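Local coordinates for Lysine/ornithine decarboxylase (Selenomonas ruminantium, PDB 5GJO), which decarboxylates both L-lysine and L-ornithine with similar efficiency, using pyridoxal 5'-phosphate as cofactor, to give the diamines cadaverine and putrescine, at residues D29-N34 with Y260-A265; M51-T56 with M350-S355; F114-P119 with D162-A167; V136-R141 with A155-A160. The protein carries 2 engineered substitutions. All coordinates share one frame; numbering follows the deposited sequence.

Contact 1: D29-N34 with Y260-A265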
# COMPACT_ATOMS: atom_id res chain seq x y z
N ASP A 29 -7.64 -10.27 -24.57
CA ASP A 29 -7.53 -9.87 -25.97
C ASP A 29 -6.84 -8.50 -26.10
O ASP A 29 -6.04 -8.29 -27.02
CB ASP A 29 -8.84 -9.82 -26.71
CG ASP A 29 -9.43 -11.22 -27.03
OD1 ASP A 29 -8.85 -12.26 -26.62
OD2 ASP A 29 -10.55 -11.19 -27.60
N LYS A 30 -7.09 -7.60 -25.14
CA LYS A 30 -6.46 -6.27 -25.23
C LYS A 30 -4.98 -6.42 -24.82
O LYS A 30 -4.13 -5.73 -25.47
CB LYS A 30 -7.11 -5.23 -24.30
CG LYS A 30 -6.50 -3.82 -24.37
CD LYS A 30 -6.50 -3.15 -25.75
CE LYS A 30 -5.76 -1.84 -25.61
NZ LYS A 30 -5.32 -1.35 -26.91
N VAL A 31 -4.66 -7.27 -23.85
CA VAL A 31 -3.22 -7.53 -23.54
C VAL A 31 -2.51 -8.05 -24.80
O VAL A 31 -1.43 -7.60 -25.21
CB VAL A 31 -3.01 -8.46 -22.36
CG1 VAL A 31 -1.54 -8.79 -22.19
CG2 VAL A 31 -3.57 -7.76 -21.08
N GLU A 32 -3.16 -9.00 -25.48
CA GLU A 32 -2.56 -9.51 -26.71
C GLU A 32 -2.39 -8.48 -27.78
O GLU A 32 -1.32 -8.46 -28.43
CB GLU A 32 -3.40 -10.76 -27.16
CG GLU A 32 -2.94 -11.34 -28.49
CD GLU A 32 -3.58 -12.74 -28.80
OE1 GLU A 32 -4.43 -13.21 -28.07
OE2 GLU A 32 -3.33 -13.29 -29.88
N GLU A 33 -3.42 -7.62 -28.00
CA GLU A 33 -3.32 -6.56 -28.93
C GLU A 33 -2.14 -5.62 -28.61
O GLU A 33 -1.40 -5.14 -29.54
CB GLU A 33 -4.61 -5.77 -28.99
CG GLU A 33 -4.62 -4.57 -29.88
CD GLU A 33 -5.99 -3.85 -29.79
OE1 GLU A 33 -6.93 -4.42 -30.36
OE2 GLU A 33 -6.12 -2.75 -29.15
N ASN A 34 -2.00 -5.31 -27.32
CA ASN A 34 -0.85 -4.48 -26.91
C ASN A 34 0.52 -5.16 -27.19
O ASN A 34 1.48 -4.48 -27.64
CB ASN A 34 -0.94 -4.12 -25.42
CG ASN A 34 -2.06 -3.15 -25.12
OD1 ASN A 34 -2.53 -2.43 -26.02
ND2 ASN A 34 -2.40 -3.01 -23.82
N TYR A 260 2.71 -0.40 -19.89
CA TYR A 260 2.07 -0.37 -21.19
C TYR A 260 1.26 -1.66 -21.47
O TYR A 260 0.24 -1.61 -22.09
CB TYR A 260 3.10 -0.09 -22.31
CG TYR A 260 2.64 -0.52 -23.68
CD1 TYR A 260 1.87 0.29 -24.47
CD2 TYR A 260 2.92 -1.79 -24.13
CE1 TYR A 260 1.42 -0.14 -25.71
CE2 TYR A 260 2.47 -2.23 -25.36
CZ TYR A 260 1.72 -1.40 -26.15
OH TYR A 260 1.28 -1.85 -27.36
N MET A 261 1.79 -2.80 -21.06
CA MET A 261 1.25 -4.07 -21.54
C MET A 261 -0.21 -4.25 -21.09
O MET A 261 -1.01 -4.69 -21.90
CB MET A 261 2.12 -5.25 -21.10
CG MET A 261 1.93 -6.52 -21.90
SD MET A 261 2.35 -6.27 -23.64
CE MET A 261 4.13 -6.07 -23.59
N CYS A 262 -0.53 -3.91 -19.83
CA CYS A 262 -1.90 -4.14 -19.33
C CYS A 262 -2.63 -2.88 -18.95
O CYS A 262 -3.78 -2.97 -18.55
CB CYS A 262 -1.88 -5.10 -18.15
SG CYS A 262 -0.86 -6.55 -18.37
N GLY A 263 -1.97 -1.70 -18.98
CA GLY A 263 -2.59 -0.53 -18.43
C GLY A 263 -3.94 -0.25 -19.02
O GLY A 263 -4.92 0.03 -18.29
N THR A 264 -4.00 -0.37 -20.33
CA THR A 264 -5.23 -0.07 -21.07
C THR A 264 -6.14 -1.34 -21.26
O THR A 264 -7.07 -1.32 -22.03
CB THR A 264 -4.93 0.41 -22.48
OG1 THR A 264 -3.97 -0.44 -23.07
CG2 THR A 264 -4.37 1.85 -22.37
N ALA A 265 -5.87 -2.41 -20.53
CA ALA A 265 -6.59 -3.65 -20.65
C ALA A 265 -7.47 -4.00 -19.45
O ALA A 265 -7.99 -5.11 -19.41
CB ALA A 265 -5.64 -4.78 -20.92

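Contact 2: M51-T56 with M350-S355. With PLP (pyridoxal-5'-phosphate), chain H.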
# COMPACT_ATOMS: atom_id res chain seq x y z
N MET A 51 6.49 -7.84 -15.03
CA MET A 51 5.32 -8.30 -14.33
C MET A 51 5.01 -7.60 -13.05
O MET A 51 3.88 -7.68 -12.61
CB MET A 51 5.39 -9.86 -14.10
CG MET A 51 6.58 -10.25 -13.27
SD MET A 51 6.59 -12.06 -13.03
CE MET A 51 5.27 -12.25 -11.90
N LYS A 52 5.94 -6.77 -12.57
CA LYS A 52 5.70 -5.90 -11.42
C LYS A 52 4.47 -5.00 -11.69
O LYS A 52 3.77 -4.63 -10.77
CB LYS A 52 6.92 -5.00 -11.17
CG LYS A 52 7.42 -4.29 -12.41
CD LYS A 52 8.67 -3.43 -12.20
CE LYS A 52 9.81 -4.20 -11.57
NZ LYS A 52 10.47 -5.17 -12.47
N ALA A 53 4.25 -4.61 -12.93
CA ALA A 53 3.06 -3.81 -13.25
C ALA A 53 1.72 -4.53 -13.02
O ALA A 53 0.76 -3.92 -12.64
CB ALA A 53 3.12 -3.31 -14.68
N ASN A 54 1.67 -5.79 -13.43
CA ASN A 54 0.47 -6.58 -13.29
C ASN A 54 0.75 -8.07 -13.40
O ASN A 54 0.96 -8.57 -14.46
CB ASN A 54 -0.59 -6.16 -14.28
CG ASN A 54 -1.91 -6.85 -14.03
OD1 ASN A 54 -1.95 -8.02 -13.74
ND2 ASN A 54 -2.99 -6.11 -14.13
N PRO A 55 0.69 -8.80 -12.29
CA PRO A 55 1.05 -10.22 -12.33
C PRO A 55 -0.13 -11.19 -12.43
O PRO A 55 0.00 -12.30 -11.99
CB PRO A 55 1.80 -10.43 -11.01
CG PRO A 55 1.12 -9.52 -10.08
CD PRO A 55 0.66 -8.31 -10.90
N THR A 56 -1.26 -10.74 -12.94
CA THR A 56 -2.41 -11.63 -12.98
C THR A 56 -2.03 -12.91 -13.72
O THR A 56 -1.54 -12.88 -14.83
CB THR A 56 -3.57 -10.93 -13.71
OG1 THR A 56 -3.90 -9.74 -13.00
CG2 THR A 56 -4.77 -11.85 -13.83
N MET A 350 -6.90 1.00 -15.73
CA MET A 350 -6.55 0.64 -14.37
C MET A 350 -5.65 -0.58 -14.23
O MET A 350 -5.57 -1.16 -13.20
CB MET A 350 -7.81 0.52 -13.53
CG MET A 350 -8.05 1.72 -12.65
SD MET A 350 -8.26 1.24 -10.97
CE MET A 350 -8.16 2.72 -9.98
N GLY A 351 -4.98 -0.95 -15.30
CA GLY A 351 -4.28 -2.17 -15.36
C GLY A 351 -2.90 -2.21 -14.73
O GLY A 351 -2.37 -3.34 -14.52
N SER A 352 -2.29 -1.07 -14.48
CA SER A 352 -0.87 -1.07 -14.09
C SER A 352 -0.53 -0.28 -12.84
O SER A 352 -0.98 0.84 -12.68
CB SER A 352 0.02 -0.55 -15.20
OG SER A 352 -0.16 -1.35 -16.33
N TYR A 353 0.22 -0.91 -11.93
CA TYR A 353 0.59 -0.23 -10.67
C TYR A 353 -0.64 0.23 -9.84
O TYR A 353 -0.68 1.32 -9.30
CB TYR A 353 1.61 0.87 -10.87
CG TYR A 353 2.85 0.38 -11.63
CD1 TYR A 353 3.76 -0.50 -11.05
CD2 TYR A 353 3.08 0.77 -12.93
CE1 TYR A 353 4.84 -0.92 -11.76
CE2 TYR A 353 4.17 0.35 -13.68
CZ TYR A 353 5.07 -0.54 -13.08
OH TYR A 353 6.19 -1.00 -13.75
N THR A 354 -1.63 -0.64 -9.83
CA THR A 354 -2.88 -0.40 -9.11
C THR A 354 -3.07 -1.56 -8.14
O THR A 354 -2.76 -1.40 -6.92
CB THR A 354 -4.05 -0.31 -10.11
OG1 THR A 354 -4.00 -1.46 -10.95
CG2 THR A 354 -3.92 1.01 -10.93
N SER A 355 -3.54 -2.69 -8.62
CA SER A 355 -3.80 -3.83 -7.77
C SER A 355 -2.51 -4.33 -7.08
O SER A 355 -2.57 -4.89 -5.92
CB SER A 355 -4.48 -5.01 -8.49
OG SER A 355 -3.62 -5.35 -9.55
N1 PLP H . 11.92 -3.04 -15.96
C2 PLP H . 12.51 -2.54 -14.85
C2A PLP H . 13.88 -3.00 -14.46
C3 PLP H . 11.80 -1.53 -14.02
O3 PLP H . 12.37 -1.01 -12.90
C4 PLP H . 10.45 -1.11 -14.46
C4A PLP H . 9.66 -0.12 -13.70
O4A PLP H . 9.89 0.06 -12.51
C5 PLP H . 9.91 -1.74 -15.69
C6 PLP H . 10.69 -2.68 -16.38
C5A PLP H . 8.54 -1.37 -16.21
O4P PLP H . 8.45 0.05 -16.32
P PLP H . 7.19 0.73 -17.06
O1P PLP H . 7.28 0.22 -18.47
O2P PLP H . 7.43 2.21 -16.91
O3P PLP H . 5.99 0.21 -16.28
O HOH W 1 -1.53 -3.63 -10.96
O HOH W 2 -5.09 -6.64 -12.07

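Contact 3: F114-P119 with D162-A167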
# COMPACT_ATOMS: atom_id res chain seq x y z
N PHE A 114 21.01 -11.31 -15.31
CA PHE A 114 20.92 -10.38 -14.19
C PHE A 114 21.27 -8.99 -14.69
O PHE A 114 21.99 -8.86 -15.63
CB PHE A 114 21.97 -10.72 -13.13
CG PHE A 114 21.77 -12.02 -12.40
CD1 PHE A 114 20.54 -12.58 -12.25
CD2 PHE A 114 22.85 -12.66 -11.82
CE1 PHE A 114 20.37 -13.76 -11.58
CE2 PHE A 114 22.70 -13.83 -11.15
CZ PHE A 114 21.44 -14.38 -11.03
N THR A 115 20.74 -7.97 -14.03
CA THR A 115 21.30 -6.59 -14.10
C THR A 115 21.98 -6.21 -12.83
O THR A 115 21.73 -6.76 -11.80
CB THR A 115 20.24 -5.50 -14.53
OG1 THR A 115 19.36 -5.31 -13.45
CG2 THR A 115 19.44 -5.98 -15.72
N PHE A 116 22.87 -5.24 -12.94
CA PHE A 116 23.52 -4.65 -11.79
C PHE A 116 24.01 -3.23 -12.08
O PHE A 116 24.19 -2.86 -13.20
CB PHE A 116 24.65 -5.53 -11.27
CG PHE A 116 25.88 -5.50 -12.12
CD1 PHE A 116 25.86 -5.91 -13.43
CD2 PHE A 116 27.09 -5.07 -11.59
CE1 PHE A 116 27.00 -5.89 -14.19
CE2 PHE A 116 28.22 -5.04 -12.35
CZ PHE A 116 28.18 -5.45 -13.65
N ASP A 117 24.18 -2.45 -11.03
CA ASP A 117 24.68 -1.09 -11.16
C ASP A 117 25.72 -0.70 -10.12
O ASP A 117 26.01 0.46 -9.99
CB ASP A 117 23.52 -0.08 -11.19
CG ASP A 117 22.72 -0.04 -9.90
OD1 ASP A 117 23.21 -0.50 -8.88
OD2 ASP A 117 21.60 0.46 -9.93
N ASP A 118 26.23 -1.66 -9.38
CA ASP A 118 27.17 -1.34 -8.30
C ASP A 118 28.26 -2.39 -8.11
O ASP A 118 28.00 -3.56 -8.31
CB ASP A 118 26.42 -1.17 -6.99
CG ASP A 118 27.22 -0.42 -5.96
OD1 ASP A 118 27.12 0.82 -5.96
OD2 ASP A 118 27.95 -1.05 -5.19
N PRO A 119 29.45 -2.01 -7.67
CA PRO A 119 30.43 -3.09 -7.44
C PRO A 119 30.06 -4.02 -6.31
O PRO A 119 30.42 -5.19 -6.34
CB PRO A 119 31.73 -2.32 -7.15
CG PRO A 119 31.38 -0.91 -6.95
CD PRO A 119 30.03 -0.64 -7.54
N ASP A 162 34.25 -0.52 -16.53
CA ASP A 162 34.91 -1.03 -15.33
C ASP A 162 34.10 -2.02 -14.52
O ASP A 162 34.63 -3.01 -13.96
CB ASP A 162 35.35 0.10 -14.39
CG ASP A 162 36.45 1.01 -15.00
OD1 ASP A 162 37.24 0.55 -15.84
OD2 ASP A 162 36.47 2.22 -14.64
N LEU A 163 32.78 -1.78 -14.37
CA LEU A 163 31.94 -2.75 -13.74
C LEU A 163 31.82 -4.09 -14.51
O LEU A 163 31.84 -5.16 -13.87
CB LEU A 163 30.52 -2.15 -13.46
CG LEU A 163 30.50 -1.20 -12.29
CD1 LEU A 163 29.21 -0.34 -12.40
CD2 LEU A 163 30.52 -1.92 -10.95
N LEU A 164 31.66 -4.02 -15.82
CA LEU A 164 31.59 -5.21 -16.62
C LEU A 164 32.94 -6.00 -16.50
O LEU A 164 32.94 -7.22 -16.38
CB LEU A 164 31.31 -4.89 -18.03
CG LEU A 164 29.85 -4.48 -18.37
CD1 LEU A 164 29.70 -4.06 -19.80
CD2 LEU A 164 28.89 -5.64 -18.04
N LYS A 165 34.06 -5.28 -16.57
CA LYS A 165 35.38 -5.93 -16.44
C LYS A 165 35.52 -6.57 -15.07
O LYS A 165 35.98 -7.70 -15.00
CB LYS A 165 36.50 -4.96 -16.86
CG LYS A 165 37.91 -5.52 -16.95
CD LYS A 165 38.01 -6.63 -17.98
CE LYS A 165 39.44 -6.96 -18.40
NZ LYS A 165 39.26 -7.53 -19.77
N ALA A 166 35.07 -5.94 -13.96
CA ALA A 166 35.11 -6.57 -12.65
C ALA A 166 34.21 -7.80 -12.55
O ALA A 166 34.48 -8.80 -11.82
CB ALA A 166 34.78 -5.58 -11.54
N ALA A 167 33.03 -7.70 -13.17
CA ALA A 167 32.15 -8.84 -13.15
C ALA A 167 32.81 -10.00 -13.91
O ALA A 167 32.74 -11.13 -13.44
CB ALA A 167 30.82 -8.53 -13.86

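Contact 4: V136-R141 with A155-A160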
# COMPACT_ATOMS: atom_id res chain seq x y z
N VAL A 136 25.09 -4.38 -17.37
CA VAL A 136 25.32 -3.32 -16.45
C VAL A 136 24.30 -2.22 -16.80
O VAL A 136 24.12 -1.92 -17.95
CB VAL A 136 26.75 -2.74 -16.49
CG1 VAL A 136 27.12 -2.15 -17.80
CG2 VAL A 136 26.94 -1.71 -15.37
N ARG A 137 23.68 -1.66 -15.75
CA ARG A 137 22.64 -0.64 -15.96
C ARG A 137 23.31 0.71 -15.78
O ARG A 137 23.88 0.98 -14.68
CB ARG A 137 21.60 -0.75 -14.88
CG ARG A 137 20.44 0.22 -15.11
CD ARG A 137 19.34 -0.11 -14.14
NE ARG A 137 18.31 0.91 -14.09
CZ ARG A 137 17.17 0.74 -13.41
NH1 ARG A 137 16.83 -0.45 -12.91
NH2 ARG A 137 16.30 1.77 -13.31
N ILE A 138 23.20 1.53 -16.79
CA ILE A 138 23.71 2.91 -16.77
C ILE A 138 22.59 3.91 -16.43
O ILE A 138 21.44 3.75 -16.84
CB ILE A 138 24.35 3.33 -18.12
CG1 ILE A 138 23.43 3.16 -19.34
CG2 ILE A 138 25.65 2.55 -18.31
CD1 ILE A 138 23.92 3.75 -20.64
N ALA A 139 23.00 4.95 -15.73
CA ALA A 139 22.17 6.07 -15.42
C ALA A 139 22.06 6.97 -16.65
O ALA A 139 23.05 7.37 -17.23
CB ALA A 139 22.73 6.81 -14.18
N VAL A 140 20.83 7.28 -17.03
CA VAL A 140 20.50 8.07 -18.18
C VAL A 140 19.57 9.24 -17.84
O VAL A 140 18.97 9.28 -16.76
CB VAL A 140 19.96 7.18 -19.30
CG1 VAL A 140 20.97 6.13 -19.65
CG2 VAL A 140 18.58 6.60 -18.96
N ARG A 141 19.55 10.22 -18.72
CA ARG A 141 18.74 11.45 -18.56
C ARG A 141 17.32 11.31 -19.08
O ARG A 141 17.08 10.66 -20.05
CB ARG A 141 19.33 12.59 -19.38
CG ARG A 141 20.68 13.02 -18.94
CD ARG A 141 21.06 14.29 -19.72
NE ARG A 141 22.40 14.52 -19.30
CZ ARG A 141 23.46 14.14 -19.98
NH1 ARG A 141 23.34 13.62 -21.19
NH2 ARG A 141 24.65 14.38 -19.46
N ALA A 155 24.50 3.05 -12.85
CA ALA A 155 25.90 3.49 -12.63
C ALA A 155 26.23 4.66 -13.49
O ALA A 155 25.75 4.78 -14.63
CB ALA A 155 26.85 2.37 -12.98
N PRO A 156 27.16 5.51 -13.06
CA PRO A 156 27.68 6.50 -13.98
C PRO A 156 28.24 5.87 -15.24
O PRO A 156 28.81 4.76 -15.17
CB PRO A 156 28.78 7.21 -13.19
CG PRO A 156 28.49 6.94 -11.74
CD PRO A 156 27.76 5.58 -11.72
N VAL A 157 28.01 6.47 -16.38
CA VAL A 157 28.41 5.82 -17.65
C VAL A 157 29.92 5.57 -17.67
O VAL A 157 30.33 4.61 -18.23
CB VAL A 157 28.01 6.58 -18.96
CG1 VAL A 157 26.50 6.84 -18.99
CG2 VAL A 157 28.68 7.88 -19.12
N GLU A 158 30.70 6.42 -17.02
CA GLU A 158 32.13 6.25 -17.02
C GLU A 158 32.61 5.09 -16.11
O GLU A 158 33.79 4.81 -16.10
CB GLU A 158 32.84 7.58 -16.78
CG GLU A 158 32.68 8.13 -15.38
CD GLU A 158 31.43 8.96 -15.13
OE1 GLU A 158 31.43 9.62 -14.07
OE2 GLU A 158 30.47 8.97 -15.93
N GLU A 159 31.72 4.48 -15.34
CA GLU A 159 32.06 3.31 -14.55
C GLU A 159 31.57 2.03 -15.20
O GLU A 159 31.87 0.99 -14.70
CB GLU A 159 31.44 3.50 -13.17
CG GLU A 159 31.79 2.58 -12.06
CD GLU A 159 31.10 2.94 -10.72
OE1 GLU A 159 30.99 1.98 -9.89
OE2 GLU A 159 30.76 4.16 -10.49
N ALA A 160 30.74 2.13 -16.24
CA ALA A 160 30.06 0.96 -16.83
C ALA A 160 31.02 -0.13 -17.26
O ALA A 160 30.86 -1.27 -16.86
CB ALA A 160 29.19 1.38 -17.95
O HOH W 3 25.57 8.44 -16.33

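Contact 1: D29-N34 with Y260-A265
Both amide N-H groups of Asn34 are spent across this contact: ND2 donates to Met261 O at 2.9 Å and to Thr264 OG1 at 3.1 Å. They join helix 28-41, which precedes barrel strand 45-50, to the short, weakly bonded helix 259-263 and the turn after it, which follow barrel strand 252-255 in the PLP-binding (beta/alpha)8 barrel. The bond to Met261 O is nearly straight at the hydrogen (173°) and lies in the amide plane of Asn34, although ND2 itself stands well above the plane of that carbonyl. Thr264 OG1 sits between its own backbone N and carbonyl carbon (chi1 46°), where it can meet the other N-H. At the far end of the amide, Asn34 OD1 accepts from Lys30 NZ at 3.1 Å, which fixes the amide's rotation, and Lys30 NZ also forms a 2.8 Å salt bridge with Glu33 OE2. Asparagine suits this buried place because one flat group both gives and accepts.

The backbone of Asn34 is held too, for Tyr260 OH donates to Asn34 O at 2.7 Å, with that oxygen in the plane of the ring at its edge. Toward Val31 and Lys30 the contact turns apolar. Val31 CG2 meets Ala265 CB at 3.6 Å, and the Val31 side chain crosses that of Met261 at about a right angle, CG1 resting 4.2 Å from Met261 CG; Leu62 and Leu63 of helix 57-65 pack on Val31 as well. Lys30 contributes its aliphatic stem, crossing Thr264 obliquely until Lys30 CE lies 3.4 Å from Thr264 OG1.

Contact 2: M51-T56 with M350-S355
Tyr353 has the backbone of a left-handed helix (phi 58°, psi 40°), unusual for a residue with a side chain, and it grips Ala53 from two directions. Tyr353 N donates to Ala53 O at 3.1 Å, while the phenol ring lies over the same alanine. The CH-pi contact sets Ala53 CA 3.9 Å from the centroid of the Tyr353 ring, and Ala53 CB touches Tyr353 CZ at 3.7 Å; a methyl is small enough to let the ring come this close. Beside it, Asn54 ND2 donates to a lone pair of Gly351 O at 2.9 Å, and Asn54 OD1 takes the N-H and the hydroxyl of Thr56, closing an Asx turn before helix 57-65. A water gives a hydrogen to Ala53 O and accepts from Thr354 N.

These loops line the cofactor pocket. Lys52 runs alongside Tyr353, pointing the same way, and its CD passes 3.7 Å from PLP C4. Phe361 of the second subunit packs on Tyr353. The tyrosine is long enough for Tyr353 OH to donate to PLP O3P at 2.8 Å, helping Ser183 and the backbone of Gly220, Gly258 and Arg259 hold the cofactor. By similarity Lys52 carries PLP as an imine, but here its NZ forms a salt bridge with Asp71 and lies 5.3 Å from PLP C4A, implying that lysine, cofactor or both must move before that bond can form.

Contact 3: F114-P119 with D162-A167
Leu163 supplies the tight part of this contact, pressing one methyl on the backbone where strand 113-116 runs out into a loop: Leu163 CD2 is 3.5 Å from Pro119 N and 3.7 Å from Asp118 C. A branched, flexible side chain fits here because its second methyl can turn to Asp117 while its CB is left for the ring of Phe116. That ring slides past Leu163 in the opposite direction. Phe116 CE2 meets Leu163 CB at 3.9 Å, and Leu163 O lies in the ring plane at the rim, 3.7 Å from Phe116 CZ, where the weakly positive C-H edge suits a carbonyl oxygen that also accepts the helical bond from Ala167 N.

Away from Leu163 the fit is looser. Phe116 CZ comes only to 4.1 Å from Ala167 CB, and Phe116 CE1 to 4.3 Å from Leu164 CD2, although this side is buried, with Val136 and Met125 also packed on the ring. Pro119 is the exposed rim: its inner edge, N and CD, meets Leu163 CD2, while Arg278 of the second subunit also packs on it. Asp117 and Asp118 direct their CB atoms away from the helix; Asp117 reaches Gly154 N and forms a salt bridge with Lys276 of the second subunit.

The axes of strand 114-116 and helix segment 162-167 approach to 11.2 Å, with their N-to-C directions 129° apart. Apolar strand residues reaching outward to meet an enclosing helix are characteristic of the (beta/alpha)8 barrel of this decarboxylase family.

Contact 4: V136-R141 with A155-A160
Ala160 CB is a small bump that enters the shallow hollow between two beta-branched residues, touching Ile138 CG2 at 3.7 Å and Val136 CG1 at 4.1 Å. Alternation along the extended chain puts these two on the same side, with Arg137 turned away toward the cofactor side, where its NH2 is held by Leu149 O. Ile138 CG2, anti to the carbonyl carbon, forms the wall of the hollow nearest Ala160 CB. A second, looser fit follows, in which Val157 CG1 rests against Ile138 CB at 4.2 Å and against Ala139 O at 3.9 Å.

The backbones come together at Ile138 and Ala155. Ala155 N donates to Arg137 O at 2.8 Å and Ala139 N to Ala155 O at 3.0 Å, the pattern of a single parallel bridge; the methyl of Ala155 is small enough to lie close beside Arg137 O. One water extends the link, giving to Ala139 O and accepting from Val157 N.

Segment 155-160 returns to the end of strand 133-137 after an intervening loop and leads into helix 160-169, whose Leu163 and Leu164 also pack on Val136, while Val197 of helix 189-207 touches both Ile138 and Val157.

From the N terminus, helix 28-41 opens contact 1, which closes only after the last barrel strand, at 260-265. Contact 2 starts inside that loop, at 51-56, and closes beyond it at 350-355, so the two cross; they also touch, through a probable hydrogen bond from Gly351 N to Gly263 O. Contacts 3 and 4 nest inside both, and contact 4 nests inside contact 3. These two are neighbours, their strands 113-116 and 133-137 being adjacent in the barrel, with centres about 10 Å apart. Contact 1 ties the barrel's two chain ends, contact 2 joins barrel to the later domain, and contacts 2, 3 and 4 all reach the second subunit.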